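Local coordinates for uncharacterized protein (Bacteroides ovatus, PDB 4IRT) that is of unknown function but, as a beta-propeller with BNR-like repeats, is a putative neuraminidase that may act on sialylated glycans, at residues 269-282 against 292-304. Residues are numbered along the deposited sequence; the frame is centred on the assembly and turned at random. Where two conformers were deposited one is given.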
# COMPACT_ATOMS: atom_id res chain seq x y z
N TYR A 269 8.04 -10.62 -3.38
CA TYR A 269 8.76 -11.87 -3.17
C TYR A 269 8.38 -12.96 -4.19
O TYR A 269 7.33 -12.91 -4.81
CB TYR A 269 8.64 -12.39 -1.73
CG TYR A 269 7.25 -12.81 -1.22
CD1 TYR A 269 6.65 -13.99 -1.64
CD2 TYR A 269 6.58 -12.02 -0.29
CE1 TYR A 269 5.41 -14.38 -1.16
CE2 TYR A 269 5.31 -12.39 0.21
CZ TYR A 269 4.73 -13.55 -0.23
OH TYR A 269 3.50 -13.95 0.24
N TRP A 270 9.31 -13.88 -4.39
CA TRP A 270 9.12 -15.09 -5.20
C TRP A 270 10.30 -16.05 -4.95
O TRP A 270 11.32 -15.65 -4.38
CB TRP A 270 8.95 -14.73 -6.70
CG TRP A 270 10.22 -14.19 -7.38
CD1 TRP A 270 11.26 -14.93 -7.87
CD2 TRP A 270 10.52 -12.82 -7.69
NE1 TRP A 270 12.21 -14.11 -8.44
CE2 TRP A 270 11.78 -12.81 -8.34
CE3 TRP A 270 9.85 -11.62 -7.52
CZ2 TRP A 270 12.38 -11.64 -8.77
CZ3 TRP A 270 10.47 -10.44 -7.94
CH2 TRP A 270 11.70 -10.46 -8.55
N ARG A 271 10.18 -17.31 -5.37
CA ARG A 271 11.25 -18.30 -5.14
C ARG A 271 12.28 -18.41 -6.26
O ARG A 271 12.02 -18.07 -7.43
CB ARG A 271 10.67 -19.71 -4.87
CG ARG A 271 10.02 -20.41 -6.06
CD ARG A 271 9.62 -21.85 -5.72
NE ARG A 271 8.90 -22.43 -6.86
CZ ARG A 271 9.48 -22.98 -7.93
NH1 ARG A 271 10.81 -23.07 -8.01
NH2 ARG A 271 8.75 -23.42 -8.95
N GLU A 272 13.48 -18.84 -5.90
CA GLU A 272 14.46 -19.28 -6.90
C GLU A 272 13.96 -20.54 -7.63
O GLU A 272 13.22 -21.35 -7.06
CB GLU A 272 15.81 -19.56 -6.23
CG GLU A 272 16.48 -18.36 -5.63
CD GLU A 272 16.88 -17.34 -6.68
OE1 GLU A 272 16.01 -16.58 -7.15
OE2 GLU A 272 18.09 -17.33 -7.03
N PRO A 273 14.40 -20.74 -8.90
CA PRO A 273 13.94 -21.91 -9.64
C PRO A 273 14.32 -23.21 -8.94
O PRO A 273 13.48 -24.12 -8.84
CB PRO A 273 14.63 -21.80 -11.01
CG PRO A 273 15.45 -20.56 -10.97
CD PRO A 273 15.17 -19.80 -9.72
N ASN A 274 15.55 -23.29 -8.42
CA ASN A 274 16.02 -24.52 -7.82
C ASN A 274 15.77 -24.60 -6.32
O ASN A 274 16.63 -25.05 -5.59
CB ASN A 274 17.51 -24.71 -8.12
CG ASN A 274 17.89 -26.16 -8.18
OD1 ASN A 274 17.01 -27.03 -8.10
ND2 ASN A 274 19.17 -26.45 -8.40
N SER A 275 14.59 -24.20 -5.87
CA SER A 275 14.29 -24.07 -4.45
C SER A 275 12.78 -24.15 -4.26
O SER A 275 12.04 -24.01 -5.23
CB SER A 275 14.76 -22.69 -3.96
OG SER A 275 14.57 -22.52 -2.58
N ASP A 276 12.33 -24.41 -3.03
CA ASP A 276 10.89 -24.26 -2.66
C ASP A 276 10.69 -23.10 -1.66
O ASP A 276 9.64 -22.99 -1.00
CB ASP A 276 10.33 -25.56 -2.07
CG ASP A 276 11.18 -26.12 -0.95
OD1 ASP A 276 12.23 -25.51 -0.63
OD2 ASP A 276 10.80 -27.17 -0.39
N VAL A 277 11.69 -22.23 -1.54
CA VAL A 277 11.66 -21.16 -0.53
C VAL A 277 11.49 -19.75 -1.12
O VAL A 277 12.40 -19.22 -1.75
CB VAL A 277 12.97 -21.15 0.27
CG1 VAL A 277 12.95 -20.05 1.33
CG2 VAL A 277 13.26 -22.52 0.89
N PRO A 278 10.34 -19.11 -0.87
CA PRO A 278 10.15 -17.75 -1.37
C PRO A 278 11.15 -16.81 -0.73
O PRO A 278 11.50 -16.99 0.44
CB PRO A 278 8.71 -17.42 -0.93
CG PRO A 278 8.06 -18.76 -0.77
CD PRO A 278 9.14 -19.62 -0.19
N GLN A 279 11.61 -15.80 -1.48
CA GLN A 279 12.61 -14.87 -1.01
C GLN A 279 12.16 -13.48 -1.35
O GLN A 279 11.61 -13.26 -2.44
CB GLN A 279 13.96 -15.10 -1.72
CG GLN A 279 14.53 -16.50 -1.60
CD GLN A 279 15.14 -16.80 -0.23
OE1 GLN A 279 15.23 -15.94 0.65
NE2 GLN A 279 15.54 -18.04 -0.05
N TYR A 280 12.43 -12.54 -0.45
CA TYR A 280 12.18 -11.14 -0.68
C TYR A 280 13.06 -10.56 -1.80
O TYR A 280 14.23 -10.95 -1.96
CB TYR A 280 12.38 -10.35 0.59
CG TYR A 280 11.29 -10.46 1.62
CD1 TYR A 280 10.04 -9.84 1.42
CD2 TYR A 280 11.48 -11.16 2.84
CE1 TYR A 280 9.06 -9.88 2.37
CE2 TYR A 280 10.46 -11.22 3.80
CZ TYR A 280 9.28 -10.57 3.56
OH TYR A 280 8.24 -10.54 4.48
N ARG A 281 12.47 -9.68 -2.60
CA ARG A 281 13.08 -9.10 -3.77
C ARG A 281 12.84 -7.62 -3.86
O ARG A 281 11.82 -7.13 -3.39
CB ARG A 281 12.41 -9.70 -5.03
CG ARG A 281 12.32 -11.20 -4.99
CD ARG A 281 13.65 -11.90 -5.24
NE ARG A 281 13.50 -13.36 -5.12
CZ ARG A 281 14.29 -14.26 -5.71
NH1 ARG A 281 15.32 -13.86 -6.42
NH2 ARG A 281 14.06 -15.57 -5.55
N ILE A 282 13.74 -6.93 -4.54
CA ILE A 282 13.48 -5.59 -5.05
C ILE A 282 13.74 -5.55 -6.57
O ILE A 282 14.69 -6.16 -7.06
CB ILE A 282 14.31 -4.53 -4.26
CG1 ILE A 282 13.79 -3.13 -4.55
CG2 ILE A 282 15.80 -4.65 -4.55
CD1 ILE A 282 14.22 -2.11 -3.52
N GLN A 292 17.12 -6.57 -10.56
CA GLN A 292 16.51 -7.28 -9.47
C GLN A 292 17.58 -7.64 -8.45
O GLN A 292 18.74 -7.85 -8.83
CB GLN A 292 15.85 -8.58 -9.96
CG GLN A 292 16.84 -9.55 -10.64
CD GLN A 292 16.23 -10.90 -11.00
OE1 GLN A 292 15.54 -11.53 -10.20
NE2 GLN A 292 16.55 -11.39 -12.20
N ARG A 293 17.21 -7.67 -7.18
CA ARG A 293 18.07 -8.25 -6.16
C ARG A 293 17.25 -9.02 -5.15
O ARG A 293 16.07 -8.68 -4.87
CB ARG A 293 18.91 -7.17 -5.47
CG ARG A 293 19.88 -6.40 -6.37
CD ARG A 293 21.15 -7.16 -6.68
NE ARG A 293 22.12 -6.31 -7.36
CZ ARG A 293 22.09 -6.09 -8.67
NH1 ARG A 293 21.15 -6.67 -9.40
NH2 ARG A 293 23.00 -5.31 -9.25
N GLN A 294 17.86 -10.06 -4.62
CA GLN A 294 17.30 -10.85 -3.52
C GLN A 294 17.79 -10.24 -2.19
O GLN A 294 18.97 -9.95 -2.02
CB GLN A 294 17.75 -12.28 -3.63
CG GLN A 294 17.21 -13.22 -2.56
CD GLN A 294 17.68 -14.65 -2.76
OE1 GLN A 294 17.95 -15.07 -3.88
NE2 GLN A 294 17.73 -15.41 -1.67
N ILE A 295 16.87 -10.09 -1.25
CA ILE A 295 17.12 -9.33 -0.04
C ILE A 295 17.63 -10.20 1.09
O ILE A 295 18.59 -9.81 1.76
CB ILE A 295 15.83 -8.62 0.45
CG1 ILE A 295 15.17 -7.82 -0.65
CG2 ILE A 295 16.14 -7.73 1.66
CD1 ILE A 295 16.03 -6.75 -1.30
N THR A 296 17.03 -11.35 1.34
CA THR A 296 17.52 -12.22 2.44
C THR A 296 17.79 -13.63 1.91
O THR A 296 17.60 -13.88 0.74
CB THR A 296 16.62 -12.21 3.71
OG1 THR A 296 15.40 -12.86 3.45
CG2 THR A 296 16.33 -10.79 4.20
N ASP A 297 18.33 -14.50 2.75
CA ASP A 297 18.60 -15.87 2.37
C ASP A 297 17.78 -16.76 3.29
O ASP A 297 18.30 -17.41 4.19
CB ASP A 297 20.10 -16.21 2.45
CG ASP A 297 20.41 -17.63 1.93
OD1 ASP A 297 19.67 -18.16 1.06
OD2 ASP A 297 21.41 -18.23 2.39
N ARG A 298 16.47 -16.74 3.09
CA ARG A 298 15.55 -17.55 3.89
C ARG A 298 15.80 -19.04 3.64
O ARG A 298 16.14 -19.43 2.54
CB ARG A 298 14.10 -17.22 3.52
CG ARG A 298 13.70 -15.76 3.61
CD ARG A 298 12.22 -15.55 3.34
NE ARG A 298 11.44 -16.09 4.46
CZ ARG A 298 10.79 -17.25 4.49
NH1 ARG A 298 10.67 -18.03 3.42
NH2 ARG A 298 10.19 -17.62 5.62
N GLN A 299 15.56 -19.84 4.67
CA GLN A 299 15.73 -21.29 4.67
C GLN A 299 14.42 -22.09 4.70
O GLN A 299 14.42 -23.28 4.39
CB GLN A 299 16.48 -21.69 5.96
CG GLN A 299 17.86 -21.09 6.08
CD GLN A 299 18.69 -21.45 4.87
OE1 GLN A 299 19.04 -22.62 4.70
NE2 GLN A 299 18.96 -20.48 4.00
N THR A 300 13.35 -21.46 5.14
CA THR A 300 12.11 -22.15 5.47
C THR A 300 11.09 -22.01 4.33
O THR A 300 10.66 -20.91 4.00
CB THR A 300 11.50 -21.57 6.76
OG1 THR A 300 12.53 -21.49 7.74
CG2 THR A 300 10.35 -22.44 7.28
N PRO A 301 10.74 -23.15 3.70
CA PRO A 301 9.83 -23.16 2.58
C PRO A 301 8.40 -22.87 2.97
O PRO A 301 8.01 -23.11 4.11
CB PRO A 301 9.92 -24.59 2.03
CG PRO A 301 10.39 -25.41 3.19
CD PRO A 301 11.31 -24.49 3.96
N PHE A 302 7.64 -22.33 2.01
CA PHE A 302 6.19 -22.35 2.08
C PHE A 302 5.69 -22.22 0.66
O PHE A 302 6.46 -21.93 -0.25
CB PHE A 302 5.60 -21.25 2.98
CG PHE A 302 5.73 -19.85 2.44
CD1 PHE A 302 4.73 -19.28 1.65
CD2 PHE A 302 6.83 -19.07 2.78
CE1 PHE A 302 4.85 -17.97 1.19
CE2 PHE A 302 6.96 -17.76 2.31
CZ PHE A 302 5.97 -17.21 1.53
N THR A 303 4.39 -22.43 0.48
CA THR A 303 3.77 -22.27 -0.83
C THR A 303 2.48 -21.53 -0.65
O THR A 303 1.82 -21.65 0.39
CB THR A 303 3.53 -23.62 -1.55
OG1 THR A 303 3.08 -23.36 -2.89
CG2 THR A 303 2.53 -24.50 -0.81
N LEU A 304 2.13 -20.73 -1.66
CA LEU A 304 0.88 -19.98 -1.66
C LEU A 304 -0.31 -20.86 -2.06
O LEU A 304 -1.46 -20.58 -1.65
CB LEU A 304 0.98 -18.81 -2.64
CG LEU A 304 2.06 -17.76 -2.36
CD1 LEU A 304 2.16 -16.71 -3.47
CD2 LEU A 304 1.77 -17.12 -1.01
O HOH W 1 18.72 -14.63 -6.39
O HOH W 2 16.31 -11.44 -7.51
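Q279 grips the backbone of R298 with both ends of its amide: OE1 accepts from R298 N at 2.9 Å, in the carbonyl plane on a lone pair, and NE2 donates to R298 O at 3.0 Å. A bend at chi2 (-75°) brings the amide there. The R298 side chain reaches back to residues 277-278, NH1 donating nearly straight (166°) to P278 O at 3.3 Å, while NE forms a salt bridge with D332. Beyond it P278 CG sits over one face of the F302 ring in a CH-pi contact, and the edge of that ring is turned toward Y269. Strands 278-285 and 290-294 form the outer hairpin of a four-stranded antiparallel propeller blade. At its end Y280 O accepts from I295 N at 2.9 Å, and Y280 CB packs on I295 CB at 3.9 Å. Q294 crosses Q279, and its NE2 donates to T296 O in the carbonyl plane, which holds the amide's rotation. Q294 OE1 lies over one face of the R281 guanidinium, whose opposite face covers W270 NE1. Replacing R281 with an alanine removes both the partner of E272 OE1 and the guanidinium lying on W270, and is likely to set the E272 carboxylate free to turn. One water joins Q294 OE1 to E272 OE2.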